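Local coordinates for collagen adhesin (PDB 2F68), which probably binds collagen at the Staphylococcus aureus cell surface, its paired beta-sandwich domains being thought to close around the triple helix as in the "collagen hug" model, at residues Ile52-Pro57 / Ile130-Lys135; Lys63-Ser68 / Leu160-Thr165; Val71-Lys76 / Ala300-Glu305; Thr185-Ile190 / Thr239-Ile244; Asn204-His209 / Tyr251-Ile256. All blocks are in the same frame, centred on the assembly; numbering follows the deposited sequence.

Contact 1 of 5, residues Ile52-Pro57 / Ile130-Lys135; sequences IKVAWP and ITSGNK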
# COMPACT_ATOMS: atom_id res chain seq x y z
N ILE A 52 2.50 15.89 18.91
CA ILE A 52 1.18 16.12 18.31
C ILE A 52 0.67 14.80 17.72
O ILE A 52 1.34 14.19 16.88
CB ILE A 52 1.24 17.22 17.22
CG1 ILE A 52 1.61 18.57 17.84
CG2 ILE A 52 -0.10 17.31 16.49
CD1 ILE A 52 2.12 19.60 16.84
N LYS A 53 -0.51 14.38 18.16
CA LYS A 53 -1.09 13.11 17.71
C LYS A 53 -2.25 13.29 16.74
O LYS A 53 -3.11 14.15 16.92
CB LYS A 53 -1.55 12.28 18.92
CG LYS A 53 -0.42 11.61 19.69
CD LYS A 53 -0.96 10.73 20.80
CE LYS A 53 0.15 9.97 21.50
NZ LYS A 53 -0.37 9.11 22.60
N VAL A 54 -2.25 12.46 15.70
CA VAL A 54 -3.35 12.41 14.73
C VAL A 54 -4.01 11.03 14.82
O VAL A 54 -3.39 10.01 14.49
CB VAL A 54 -2.87 12.69 13.28
CG1 VAL A 54 -4.04 12.65 12.31
CG2 VAL A 54 -2.16 14.04 13.20
N ALA A 55 -5.26 11.00 15.28
CA ALA A 55 -5.97 9.75 15.54
C ALA A 55 -7.11 9.49 14.55
O ALA A 55 -7.71 10.42 14.02
CB ALA A 55 -6.50 9.73 16.97
N TRP A 56 -7.38 8.21 14.32
CA TRP A 56 -8.44 7.76 13.41
C TRP A 56 -8.96 6.38 13.82
O TRP A 56 -8.26 5.64 14.52
CB TRP A 56 -7.94 7.75 11.96
CG TRP A 56 -6.62 7.06 11.77
CD1 TRP A 56 -6.37 5.72 11.87
CD2 TRP A 56 -5.38 7.67 11.42
NE1 TRP A 56 -5.04 5.46 11.61
CE2 TRP A 56 -4.41 6.64 11.33
CE3 TRP A 56 -4.98 8.99 11.17
CZ2 TRP A 56 -3.07 6.89 11.01
CZ3 TRP A 56 -3.65 9.24 10.85
CH2 TRP A 56 -2.71 8.20 10.77
N PRO A 57 -10.20 6.02 13.39
CA PRO A 57 -10.74 4.69 13.69
C PRO A 57 -9.91 3.55 13.10
O PRO A 57 -9.56 3.59 11.92
CB PRO A 57 -12.14 4.72 13.06
CG PRO A 57 -12.08 5.81 12.05
CD PRO A 57 -11.16 6.83 12.62
N ILE A 130 -11.35 11.57 11.48
CA ILE A 130 -9.94 11.75 11.84
C ILE A 130 -9.81 12.98 12.73
O ILE A 130 -10.27 14.07 12.37
CB ILE A 130 -9.03 11.85 10.59
CG1 ILE A 130 -9.15 10.58 9.74
CG2 ILE A 130 -7.58 12.11 10.99
CD1 ILE A 130 -8.56 10.68 8.34
N THR A 131 -9.18 12.81 13.89
CA THR A 131 -9.07 13.87 14.89
C THR A 131 -7.61 14.20 15.24
O THR A 131 -6.75 13.31 15.26
CB THR A 131 -9.81 13.51 16.20
OG1 THR A 131 -9.35 12.24 16.69
CG2 THR A 131 -11.32 13.44 15.97
N SER A 132 -7.36 15.47 15.51
CA SER A 132 -6.06 15.94 15.98
C SER A 132 -6.25 17.13 16.92
O SER A 132 -6.38 18.28 16.48
CB SER A 132 -5.15 16.31 14.81
OG SER A 132 -3.86 16.68 15.25
N GLY A 133 -6.27 16.85 18.22
CA GLY A 133 -6.51 17.87 19.24
C GLY A 133 -7.98 18.26 19.31
O GLY A 133 -8.83 17.43 19.61
N ASN A 134 -8.26 19.53 19.03
CA ASN A 134 -9.63 20.04 19.00
C ASN A 134 -10.24 20.01 17.60
O ASN A 134 -11.44 20.27 17.43
CB ASN A 134 -9.69 21.46 19.58
CG ASN A 134 -9.39 21.51 21.07
OD1 ASN A 134 -8.82 22.48 21.57
ND2 ASN A 134 -9.79 20.47 21.80
N LYS A 135 -9.42 19.70 16.60
CA LYS A 135 -9.84 19.70 15.20
C LYS A 135 -10.24 18.31 14.73
O LYS A 135 -9.60 17.31 15.06
CB LYS A 135 -8.74 20.28 14.31
CG LYS A 135 -8.23 21.65 14.73
CD LYS A 135 -9.28 22.74 14.54
CE LYS A 135 -8.89 24.01 15.29
NZ LYS A 135 -9.90 25.09 15.11
O HOH W 1 -4.85 14.56 19.03

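Contact 2 of 5, residues Lys63-Ser68 / Leu160-Thr165; sequences KIEGYS and LPEDTT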
# COMPACT_ATOMS: atom_id res chain seq x y z
N LYS A 63 -12.28 1.59 8.73
CA LYS A 63 -10.89 1.46 9.15
C LYS A 63 -9.98 2.37 8.33
O LYS A 63 -9.98 2.33 7.10
CB LYS A 63 -10.44 -0.00 9.04
CG LYS A 63 -9.03 -0.27 9.56
CD LYS A 63 -8.71 -1.76 9.53
CE LYS A 63 -7.27 -2.05 9.95
NZ LYS A 63 -7.01 -1.78 11.39
N ILE A 64 -9.20 3.19 9.03
CA ILE A 64 -8.21 4.06 8.40
C ILE A 64 -6.81 3.54 8.71
O ILE A 64 -6.46 3.32 9.87
CB ILE A 64 -8.36 5.54 8.85
CG1 ILE A 64 -9.76 6.09 8.51
CG2 ILE A 64 -7.26 6.43 8.25
CD1 ILE A 64 -10.11 6.14 7.02
N GLU A 65 -6.02 3.33 7.66
CA GLU A 65 -4.67 2.80 7.80
C GLU A 65 -3.63 3.77 7.24
O GLU A 65 -3.59 4.02 6.03
CB GLU A 65 -4.55 1.43 7.11
CG GLU A 65 -5.46 0.35 7.68
CD GLU A 65 -5.32 -0.98 6.96
OE1 GLU A 65 -4.21 -1.56 6.98
OE2 GLU A 65 -6.33 -1.45 6.39
N GLY A 66 -2.80 4.31 8.13
CA GLY A 66 -1.75 5.24 7.74
C GLY A 66 -0.54 4.53 7.17
O GLY A 66 0.03 3.65 7.82
N TYR A 67 -0.16 4.91 5.95
CA TYR A 67 1.01 4.32 5.29
C TYR A 67 2.30 4.70 6.03
O TYR A 67 2.56 5.89 6.26
CB TYR A 67 1.08 4.75 3.82
CG TYR A 67 -0.01 4.16 2.96
CD1 TYR A 67 -1.18 4.87 2.68
CD2 TYR A 67 0.12 2.88 2.41
CE1 TYR A 67 -2.18 4.33 1.88
CE2 TYR A 67 -0.87 2.33 1.61
CZ TYR A 67 -2.02 3.06 1.35
OH TYR A 67 -3.01 2.52 0.56
N SER A 68 3.08 3.69 6.39
CA SER A 68 4.27 3.86 7.23
C SER A 68 5.33 4.75 6.60
O SER A 68 5.99 4.36 5.63
CB SER A 68 4.86 2.49 7.60
OG SER A 68 3.94 1.72 8.34
N LEU A 160 1.27 -2.17 1.08
CA LEU A 160 0.77 -2.33 2.44
C LEU A 160 1.05 -1.13 3.33
O LEU A 160 2.16 -0.57 3.28
CB LEU A 160 1.33 -3.61 3.08
CG LEU A 160 0.38 -4.77 3.44
CD1 LEU A 160 -0.80 -4.91 2.48
CD2 LEU A 160 1.16 -6.07 3.54
N PRO A 161 0.06 -0.70 4.13
CA PRO A 161 0.21 0.40 5.09
C PRO A 161 1.27 0.14 6.16
O PRO A 161 1.87 1.09 6.66
CB PRO A 161 -1.18 0.49 5.74
CG PRO A 161 -2.10 -0.14 4.75
CD PRO A 161 -1.31 -1.25 4.16
N GLU A 162 1.49 -1.13 6.49
CA GLU A 162 2.51 -1.50 7.48
C GLU A 162 3.92 -1.58 6.90
O GLU A 162 4.90 -1.44 7.62
CB GLU A 162 2.14 -2.82 8.19
CG GLU A 162 1.85 -4.01 7.27
CD GLU A 162 0.37 -4.20 6.98
OE1 GLU A 162 -0.34 -3.19 6.78
OE2 GLU A 162 -0.07 -5.36 6.93
N ASP A 163 4.01 -1.81 5.59
CA ASP A 163 5.30 -1.94 4.91
C ASP A 163 5.32 -1.19 3.58
O ASP A 163 4.77 -1.65 2.58
CB ASP A 163 5.64 -3.42 4.71
CG ASP A 163 7.09 -3.64 4.29
OD1 ASP A 163 7.96 -2.84 4.68
OD2 ASP A 163 7.35 -4.63 3.57
N THR A 164 5.97 -0.03 3.58
CA THR A 164 6.06 0.82 2.39
C THR A 164 7.25 0.46 1.48
O THR A 164 7.31 0.90 0.33
CB THR A 164 6.13 2.33 2.75
OG1 THR A 164 5.90 3.12 1.58
CG2 THR A 164 7.48 2.70 3.36
N THR A 165 8.17 -0.34 2.01
CA THR A 165 9.40 -0.70 1.28
C THR A 165 9.17 -1.77 0.21
O THR A 165 10.03 -1.98 -0.65
CB THR A 165 10.52 -1.16 2.25
OG1 THR A 165 10.03 -2.21 3.09
CG2 THR A 165 11.00 -0.00 3.11
O HOH W 2 -3.48 -3.64 5.36

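Contact 3 of 5, residues Val71-Lys76 / Ala300-Glu305; sequences VPLTVK and ANAGIE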
# COMPACT_ATOMS: atom_id res chain seq x y z
N VAL A 71 9.14 11.26 8.15
CA VAL A 71 9.56 12.51 7.51
C VAL A 71 10.10 13.50 8.55
O VAL A 71 9.40 13.85 9.50
CB VAL A 71 8.41 13.16 6.70
CG1 VAL A 71 8.91 14.37 5.92
CG2 VAL A 71 7.77 12.15 5.75
N PRO A 72 11.36 13.95 8.38
CA PRO A 72 11.96 14.90 9.32
C PRO A 72 11.45 16.33 9.17
O PRO A 72 11.10 16.75 8.06
CB PRO A 72 13.45 14.83 8.98
CG PRO A 72 13.49 14.45 7.54
CD PRO A 72 12.29 13.58 7.29
N LEU A 73 11.40 17.06 10.28
CA LEU A 73 11.04 18.47 10.29
C LEU A 73 12.32 19.30 10.40
O LEU A 73 13.01 19.25 11.42
CB LEU A 73 10.10 18.78 11.47
CG LEU A 73 8.60 18.46 11.45
CD1 LEU A 73 7.85 19.32 10.42
CD2 LEU A 73 8.30 16.98 11.24
N THR A 74 12.63 20.05 9.34
CA THR A 74 13.91 20.75 9.25
C THR A 74 13.80 22.27 9.12
O THR A 74 12.95 22.78 8.38
CB THR A 74 14.77 20.22 8.08
OG1 THR A 74 14.00 20.20 6.87
CG2 THR A 74 15.28 18.81 8.37
N VAL A 75 14.66 22.98 9.85
CA VAL A 75 14.81 24.43 9.73
C VAL A 75 16.28 24.76 9.46
O VAL A 75 17.14 24.50 10.30
CB VAL A 75 14.32 25.18 11.00
CG1 VAL A 75 14.58 26.68 10.88
CG2 VAL A 75 12.84 24.92 11.25
N LYS A 76 16.54 25.33 8.28
CA LYS A 76 17.89 25.71 7.84
C LYS A 76 18.90 24.55 7.94
O LYS A 76 20.02 24.72 8.43
CB LYS A 76 18.38 26.96 8.58
CG LYS A 76 19.41 27.80 7.83
CD LYS A 76 18.77 28.66 6.75
CE LYS A 76 19.81 29.49 6.02
NZ LYS A 76 19.20 30.35 4.96
N ALA A 300 4.51 11.60 1.36
CA ALA A 300 4.51 12.12 2.73
C ALA A 300 5.51 13.25 2.88
O ALA A 300 6.71 13.08 2.64
CB ALA A 300 4.80 11.00 3.73
N ASN A 301 5.01 14.42 3.29
CA ASN A 301 5.84 15.62 3.45
C ASN A 301 5.55 16.36 4.75
O ASN A 301 4.42 16.36 5.24
CB ASN A 301 5.65 16.57 2.26
CG ASN A 301 6.13 15.97 0.95
OD1 ASN A 301 7.25 15.44 0.86
ND2 ASN A 301 5.30 16.06 -0.09
N ALA A 302 6.58 17.00 5.30
CA ALA A 302 6.45 17.78 6.53
C ALA A 302 7.38 19.00 6.51
O ALA A 302 8.57 18.87 6.23
CB ALA A 302 6.72 16.91 7.75
N GLY A 303 6.81 20.16 6.80
CA GLY A 303 7.56 21.42 6.83
C GLY A 303 7.40 22.17 8.13
O GLY A 303 6.42 21.97 8.85
N ILE A 304 8.37 23.03 8.43
CA ILE A 304 8.38 23.81 9.67
C ILE A 304 9.18 25.11 9.52
O ILE A 304 10.28 25.12 8.96
CB ILE A 304 8.89 22.96 10.89
CG1 ILE A 304 8.82 23.76 12.20
CG2 ILE A 304 10.29 22.40 10.62
CD1 ILE A 304 8.83 22.90 13.46
N GLU A 305 8.60 26.21 9.99
CA GLU A 305 9.24 27.53 9.95
C GLU A 305 9.50 28.06 11.36
O GLU A 305 8.75 27.75 12.29
CB GLU A 305 8.37 28.52 9.17
CG GLU A 305 8.23 28.21 7.68
CD GLU A 305 7.35 29.21 6.95
OE1 GLU A 305 7.56 30.43 7.10
OE2 GLU A 305 6.44 28.77 6.21
O HOH W 3 10.71 22.94 6.77

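Contact 4 of 5, residues Thr185-Ile190 / Thr239-Ile244; sequences TIKDQI and TIDVTI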
# COMPACT_ATOMS: atom_id res chain seq x y z
N THR A 185 0.33 -19.70 -20.90
CA THR A 185 1.67 -19.12 -20.86
C THR A 185 1.61 -17.65 -20.44
O THR A 185 0.97 -16.83 -21.10
CB THR A 185 2.40 -19.26 -22.22
OG1 THR A 185 2.27 -20.61 -22.70
CG2 THR A 185 3.88 -18.92 -22.08
N ILE A 186 2.29 -17.34 -19.34
CA ILE A 186 2.36 -15.97 -18.82
C ILE A 186 3.82 -15.51 -18.78
O ILE A 186 4.66 -16.14 -18.14
CB ILE A 186 1.73 -15.85 -17.40
CG1 ILE A 186 0.35 -16.54 -17.32
CG2 ILE A 186 1.66 -14.38 -16.95
CD1 ILE A 186 -0.74 -15.94 -18.21
N LYS A 187 4.10 -14.40 -19.47
CA LYS A 187 5.44 -13.82 -19.48
C LYS A 187 5.46 -12.47 -18.77
O LYS A 187 5.09 -11.44 -19.35
CB LYS A 187 5.97 -13.70 -20.91
CG LYS A 187 6.33 -15.02 -21.57
CD LYS A 187 6.97 -14.81 -22.93
CE LYS A 187 7.30 -16.14 -23.60
NZ LYS A 187 7.93 -15.95 -24.93
N ASP A 188 5.89 -12.48 -17.51
CA ASP A 188 5.90 -11.28 -16.67
C ASP A 188 7.26 -10.59 -16.68
O ASP A 188 8.30 -11.25 -16.67
CB ASP A 188 5.49 -11.64 -15.24
CG ASP A 188 5.24 -10.42 -14.37
OD1 ASP A 188 6.22 -9.79 -13.93
OD2 ASP A 188 4.06 -10.10 -14.12
N GLN A 189 7.23 -9.26 -16.72
CA GLN A 189 8.44 -8.43 -16.67
C GLN A 189 8.27 -7.33 -15.62
O GLN A 189 7.35 -6.51 -15.72
CB GLN A 189 8.75 -7.81 -18.03
CG GLN A 189 8.94 -8.80 -19.18
CD GLN A 189 7.63 -9.16 -19.88
OE1 GLN A 189 6.72 -8.34 -19.99
NE2 GLN A 189 7.54 -10.40 -20.35
N ILE A 190 9.15 -7.33 -14.62
CA ILE A 190 9.12 -6.32 -13.57
C ILE A 190 10.06 -5.17 -13.95
O ILE A 190 11.25 -5.38 -14.18
CB ILE A 190 9.50 -6.90 -12.19
CG1 ILE A 190 8.73 -8.21 -11.93
CG2 ILE A 190 9.22 -5.89 -11.08
CD1 ILE A 190 9.39 -9.14 -10.92
N THR A 239 12.28 -11.08 -14.31
CA THR A 239 11.26 -11.66 -15.17
C THR A 239 10.76 -13.01 -14.65
O THR A 239 11.56 -13.85 -14.23
CB THR A 239 11.75 -11.84 -16.63
OG1 THR A 239 13.02 -12.51 -16.63
CG2 THR A 239 11.89 -10.49 -17.32
N ILE A 240 9.44 -13.19 -14.68
CA ILE A 240 8.82 -14.45 -14.26
C ILE A 240 8.02 -15.05 -15.41
O ILE A 240 7.06 -14.45 -15.89
CB ILE A 240 7.91 -14.25 -13.01
CG1 ILE A 240 8.70 -13.65 -11.85
CG2 ILE A 240 7.27 -15.58 -12.60
CD1 ILE A 240 7.84 -12.99 -10.78
N ASP A 241 8.43 -16.23 -15.86
CA ASP A 241 7.75 -16.94 -16.94
C ASP A 241 7.00 -18.15 -16.41
O ASP A 241 7.61 -19.09 -15.88
CB ASP A 241 8.75 -17.35 -18.03
CG ASP A 241 9.38 -16.16 -18.73
OD1 ASP A 241 8.65 -15.19 -19.06
OD2 ASP A 241 10.61 -16.19 -18.97
N VAL A 242 5.68 -18.12 -16.54
CA VAL A 242 4.81 -19.18 -16.02
C VAL A 242 4.21 -20.00 -17.16
O VAL A 242 3.59 -19.45 -18.07
CB VAL A 242 3.68 -18.61 -15.12
CG1 VAL A 242 2.91 -19.73 -14.43
CG2 VAL A 242 4.24 -17.64 -14.09
N THR A 243 4.41 -21.32 -17.09
CA THR A 243 3.83 -22.25 -18.06
C THR A 243 2.99 -23.29 -17.32
O THR A 243 3.49 -23.98 -16.44
CB THR A 243 4.92 -22.95 -18.90
OG1 THR A 243 5.81 -21.97 -19.44
CG2 THR A 243 4.29 -23.75 -20.05
N ILE A 244 1.71 -23.37 -17.68
CA ILE A 244 0.79 -24.33 -17.07
C ILE A 244 0.15 -25.20 -18.16
O ILE A 244 -0.48 -24.66 -19.08
CB ILE A 244 -0.31 -23.63 -16.22
CG1 ILE A 244 0.30 -22.68 -15.20
CG2 ILE A 244 -1.20 -24.67 -15.53
CD1 ILE A 244 -0.65 -21.61 -14.68
O HOH W 4 9.27 -12.36 -19.27

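Contact 5 of 5, residues Asn204-His209 / Tyr251-Ile256; sequences NVTGTH and YNSFSI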
# COMPACT_ATOMS: atom_id res chain seq x y z
N ASN A 204 -1.35 -19.71 -4.90
CA ASN A 204 -2.63 -20.22 -4.40
C ASN A 204 -3.46 -20.84 -5.51
O ASN A 204 -3.85 -20.16 -6.47
CB ASN A 204 -3.41 -19.11 -3.69
CG ASN A 204 -4.63 -19.63 -2.94
OD1 ASN A 204 -4.57 -20.68 -2.29
ND2 ASN A 204 -5.74 -18.90 -3.03
N VAL A 205 -3.73 -22.14 -5.39
CA VAL A 205 -4.53 -22.87 -6.37
C VAL A 205 -5.88 -23.26 -5.76
O VAL A 205 -5.93 -23.83 -4.67
CB VAL A 205 -3.79 -24.12 -6.91
CG1 VAL A 205 -4.52 -24.69 -8.12
CG2 VAL A 205 -2.35 -23.80 -7.26
N THR A 206 -6.96 -22.94 -6.47
CA THR A 206 -8.31 -23.28 -6.05
C THR A 206 -9.08 -23.98 -7.16
O THR A 206 -9.00 -23.59 -8.33
CB THR A 206 -9.11 -22.04 -5.58
OG1 THR A 206 -9.00 -21.00 -6.55
CG2 THR A 206 -8.60 -21.53 -4.24
N GLY A 207 -9.83 -25.03 -6.79
CA GLY A 207 -10.61 -25.80 -7.75
C GLY A 207 -10.53 -27.29 -7.49
O GLY A 207 -10.80 -27.75 -6.38
N THR A 208 -10.16 -28.05 -8.52
CA THR A 208 -10.01 -29.50 -8.42
C THR A 208 -8.72 -29.86 -7.69
O THR A 208 -8.69 -30.81 -6.90
CB THR A 208 -10.03 -30.17 -9.82
OG1 THR A 208 -11.07 -29.59 -10.62
CG2 THR A 208 -10.27 -31.67 -9.70
N HIS A 209 -7.66 -29.10 -7.95
CA HIS A 209 -6.35 -29.32 -7.32
C HIS A 209 -6.06 -28.21 -6.31
O HIS A 209 -5.05 -27.50 -6.42
CB HIS A 209 -5.26 -29.39 -8.39
CG HIS A 209 -5.46 -30.47 -9.40
ND1 HIS A 209 -4.81 -31.69 -9.33
CD2 HIS A 209 -6.24 -30.53 -10.50
CE1 HIS A 209 -5.18 -32.44 -10.35
NE2 HIS A 209 -6.05 -31.76 -11.07
N TYR A 251 -10.25 -26.19 -14.96
CA TYR A 251 -10.98 -26.36 -13.69
C TYR A 251 -10.22 -25.88 -12.45
O TYR A 251 -10.53 -26.28 -11.32
CB TYR A 251 -11.46 -27.81 -13.50
CG TYR A 251 -12.04 -28.46 -14.74
CD1 TYR A 251 -13.30 -28.11 -15.22
CD2 TYR A 251 -11.32 -29.44 -15.43
CE1 TYR A 251 -13.83 -28.71 -16.36
CE2 TYR A 251 -11.84 -30.05 -16.57
CZ TYR A 251 -13.10 -29.68 -17.03
OH TYR A 251 -13.62 -30.28 -18.15
N ASN A 252 -9.22 -25.02 -12.65
CA ASN A 252 -8.39 -24.50 -11.57
C ASN A 252 -8.04 -23.03 -11.71
O ASN A 252 -7.82 -22.54 -12.82
CB ASN A 252 -7.10 -25.33 -11.44
CG ASN A 252 -7.35 -26.73 -10.93
OD1 ASN A 252 -7.81 -26.93 -9.81
ND2 ASN A 252 -7.04 -27.72 -11.76
N SER A 253 -7.99 -22.33 -10.58
CA SER A 253 -7.59 -20.92 -10.54
C SER A 253 -6.20 -20.78 -9.93
O SER A 253 -5.93 -21.34 -8.87
CB SER A 253 -8.61 -20.09 -9.75
OG SER A 253 -8.29 -18.71 -9.80
N PHE A 254 -5.33 -20.03 -10.60
CA PHE A 254 -3.95 -19.86 -10.16
C PHE A 254 -3.66 -18.41 -9.78
O PHE A 254 -3.67 -17.52 -10.63
CB PHE A 254 -2.97 -20.33 -11.24
CG PHE A 254 -3.08 -21.80 -11.57
CD1 PHE A 254 -3.91 -22.22 -12.61
CD2 PHE A 254 -2.36 -22.75 -10.86
CE1 PHE A 254 -4.02 -23.58 -12.92
CE2 PHE A 254 -2.46 -24.10 -11.17
CZ PHE A 254 -3.30 -24.52 -12.20
N SER A 255 -3.41 -18.18 -8.49
CA SER A 255 -3.08 -16.86 -7.98
C SER A 255 -1.61 -16.81 -7.55
O SER A 255 -1.23 -17.41 -6.55
CB SER A 255 -4.00 -16.47 -6.82
OG SER A 255 -3.75 -15.14 -6.39
N ILE A 256 -0.80 -16.09 -8.33
CA ILE A 256 0.63 -15.98 -8.06
C ILE A 256 0.98 -14.61 -7.48
O ILE A 256 0.97 -13.60 -8.18
CB ILE A 256 1.49 -16.29 -9.32
CG1 ILE A 256 1.15 -17.67 -9.88
CG2 ILE A 256 2.99 -16.18 -9.00
CD1 ILE A 256 1.63 -17.92 -11.30
O HOH W 5 -6.50 -19.04 -7.18

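Contact 1 of 5, residues Ile52-Pro57 / Ile130-Lys135
Ile130 lies against the backbone of Ala55 and reaches the side chains of Val54 and Trp56. Beyond CB, which faces the Ala55 carbonyl, the side chain forks. The CG2 branch, anti to the backbone N, turns to the other strand: Ile130 CG2 is 3.5 Å from Ala55 O and 3.8 Å from Val54 CG1, and it also meets the edge of the Trp56 ring, near its plane. The other branch, anti to the carbonyl carbon (chi1 -60°), runs beside Trp56, with Ile130 CG1 3.8 Å from Trp56 CB; CD1 then prolongs it in an extended line (chi2 167°). The side chain also packs on Val22, Val35 and Val139, so it meets both the neighbouring strand and the domain interior.

The backbones, nearly antiparallel, are joined by a single hydrogen-bonded pair. Ala55 N donates to Thr131 O at 2.7 Å, and Thr131 N returns a bond to Ala55 O at 2.8 Å. The small, exposed Ala55 and the partly exposed Thr131 suit this pair. Farther along, Ser132 OG donates to Lys53 O at 3.1 Å, approaching 43° above the carbonyl plane, and a water accepts from Gly133 N while donating to the same Lys53 O. Ser132 is buried, its side chain touching Val17, Leu20 and Met37, and this bond satisfies its hydroxyl. Gly133, at a positive phi, takes the second place of a type II' turn leading into strand 135-141. Such a brief bridge between segments 52-57 and 130-135, above a core of branched aliphatic residues, belongs to the immunoglobulin-like beta sandwich of the N-terminal domain.

Contact 2 of 5, residues Lys63-Ser68 / Leu160-Thr165
Pro161 meets Ser68 and Tyr67 where two domains touch: its loop, between strands 154-156 and 166-173, belongs to the collagen-binding domain, while strand 62-75 belongs to the immunoglobulin-like domain. Of the residues here Pro161 is the most deeply engaged, and its carbonyl does the polar work. Pro161 O takes two bonds from one residue, 2.9 Å from Ser68 N and 2.7 Å from Ser68 OG. The hydroxyl comes in the carbonyl plane, on a lone pair, and the amide is tilted 17° from that plane. Ser68 suits the place because its OG, anti to its own carbonyl carbon (chi1 -61°), lies on the same side as its backbone N, letting both donors grip one acceptor.

Tyr67 presents its ring to the backbone of the proline. Tyr67 CD2 is 3.7 Å from Pro161 CA, and Leu160 O lies at the ring edge, near the plane. Away from this loop the side chain also packs on Gln113 and Ile298, so its contacts extend well beyond the proline.

The pyrrolidine ring rests on Glu65. Pro161 CG sits 3.7 Å from Glu65 CB and 3.4 Å from Glu65 OE1, the acidic chain being extended beyond its CG. Glu65 OE1 also stands 4.2 Å from Glu162 OE1, two like charges that would probably raise the proton affinity of one or the other; a water donates to Glu65 OE1 and, weakly, to Glu162 OE1. At the far end of the contact Thr164 turns its methyl group to the serine backbone, Thr164 CG2 lying 3.2 Å from Ser68 O.

Contact 3 of 5, residues Val71-Lys76 / Ala300-Glu305
Val71 points toward segment 300-305, and its two methyls touch successive inward-facing alanines. Val71 CG2 lies 3.4 Å from Ala300 O, while Val71 CG1 is 3.6 Å from Ala302 N and 3.8 Å from Ala302 CB. The alanines leave room for the branched valine to approach the backbone. Pro72 points away from this strand; its ring touches Gln79.

Leu73 comes next, its CG anti to the carbonyl carbon (chi1 -79°). Leu73 CD1 reaches Gly303 O at 3.4 Å, both leucine methyls touch Ala302 CB, and Leu73 CB stands 3.7 Å from Ile304 CG2. Thr74 points its side chain away but offers its carbonyl: a water donates to Thr74 O at 2.8 Å and accepts from Ile304 N, so it bridges the two backbones. Val75 then crosses Ile304 at about a right angle, Val75 CG2 lying 3.6 Å from Ile304 CG2, and Ile304 goes on to pack against Val80 and Val104.

The two strands run roughly parallel, 23° apart, yet their backbones bond elsewhere: Val71 and Leu73 pair with strand 78-86, Asn301 and Gly303 with strand 104-116. Apart from the water bridge, the gap is closed by apolar side chains resting on each other and on the facing backbone. A C-terminal strand added to the sheet of the N-terminal domain in this way is consistent with the domain-swapped latch expected of the collagen-hug model.

Contact 4 of 5, residues Thr185-Ile190 / Thr239-Ile244
Ile186 and Val242 exchange two nearly straight backbone bonds, Ile186 N to Val242 O at 2.8 Å and Val242 N to Ile186 O at 2.7 Å, both lying in the carbonyl planes. At the next hydrogen-bonded pair, Asp188 N donates to Ile240 O at 2.8 Å and Ile240 N to Asp188 O at 3.0 Å. The last bond is less regular, its donor standing 41° above the carbonyl plane, and Asp188 O also takes a bond from a water. That water donates in addition to Asp241 OD1 and accepts from Gln189 NE2, linking the two strands over the face that carries Lys187, Gln189, Thr239 and Asp241. Gln189 NE2 has a further partner in Gln275.

On this same face Lys187 and Asp241 form a non-hydrogen-bonded pair. The touch is between the aliphatic part of the lysine and the carboxylate, Lys187 CG lying 3.4 Å from Asp241 OD1, for the extended lysine carries Lys187 NZ away to 6.0 Å from Asp241 OD1, so any attraction between the charges is long-range. Gln189 CG rests on Thr239 CG2, 3.9 Å away.

The reverse face is apolar apart from one residue. Ile186, Val242 and Ile240 turn inward, with Ile190 CD1 joining at 4.2 Å from Ile240 CD1, and they pack on Leu171, Ile256 and Tyr258 of the facing sheet. Asp188 is buried among them, its CG anti to the backbone N (chi1 -170°) and its OD1 bonded to Asn272. Aliphatic residues on one face, Asp188 excepted, and polar ones on the other fit one wall of the beta sandwich of the collagen-binding domain.

Contact 5 of 5, residues Asn204-His209 / Tyr251-Ile256
Asn204 and Ser255 begin a ladder of backbone bonds: Asn204 N to Ser255 O at 2.8 Å, Ser255 N back to Asn204 O, and the same exchange between Thr206 and Ser253. A water donates to Asn204 O and hydrogen-bonds to both Thr206 OG1 and Ser253 OG, tying the strands together over that face.

Side-chain bonding takes over where the strand ends. Asn252 OD1 accepts a straight bond from His209 N at 2.9 Å, N-H...O angle 176°, and a weak one from Thr208 N, so the short asparagine side chain holds the turning chain. Asn252 CG, anti to the carbonyl carbon (chi1 -69°), leads the amide there, and Asn252 ND2 meets the His209 ring edge, 3.2 Å from His209 CD2. Gly207 has a phi of 138°, suited to glycine, and without a side chain it lets Tyr251 O and Asn252 OD1 come close.

On the other face the apolar contact is Val205 beside Phe254, Val205 CG1 3.7 Å from Phe254 CE2.

Strand 252-262 runs between strands 194-207 and 166-173, where Phe254 packs on Ile173 and Ser255 OG bonds Asn172. Strand 211-213 flanks strand 194-207, while Tyr248, in helix 246-249, takes the Asn252 ND2 bond and stacks edge-to-face with His209.

Overall arrangement
Contacts 1 and 3 lie in the sheet of the N-terminal domain, contact 3 through the C-terminal strand; contacts 4 and 5 belong to the collagen-binding domain, opposite across the chain's centre. Contact 2, its centre about 6 Å from that of the chain, joins the two domains. Contacts 2 and 3 both use strand 62-75, whereas contacts 4 and 5 hold different sheets that meet through Val242 on Ile256 and Ile244 on Phe254. Contacts 4 and 5 are bonded ladders with a buried face; contact 1 has one bonded pair, a serine hydroxyl bond and a water; contact 3, nearer the surface, relies on methyl groups and a water. In contact 2 both direct hydrogen bonds between the segments go to one carbonyl.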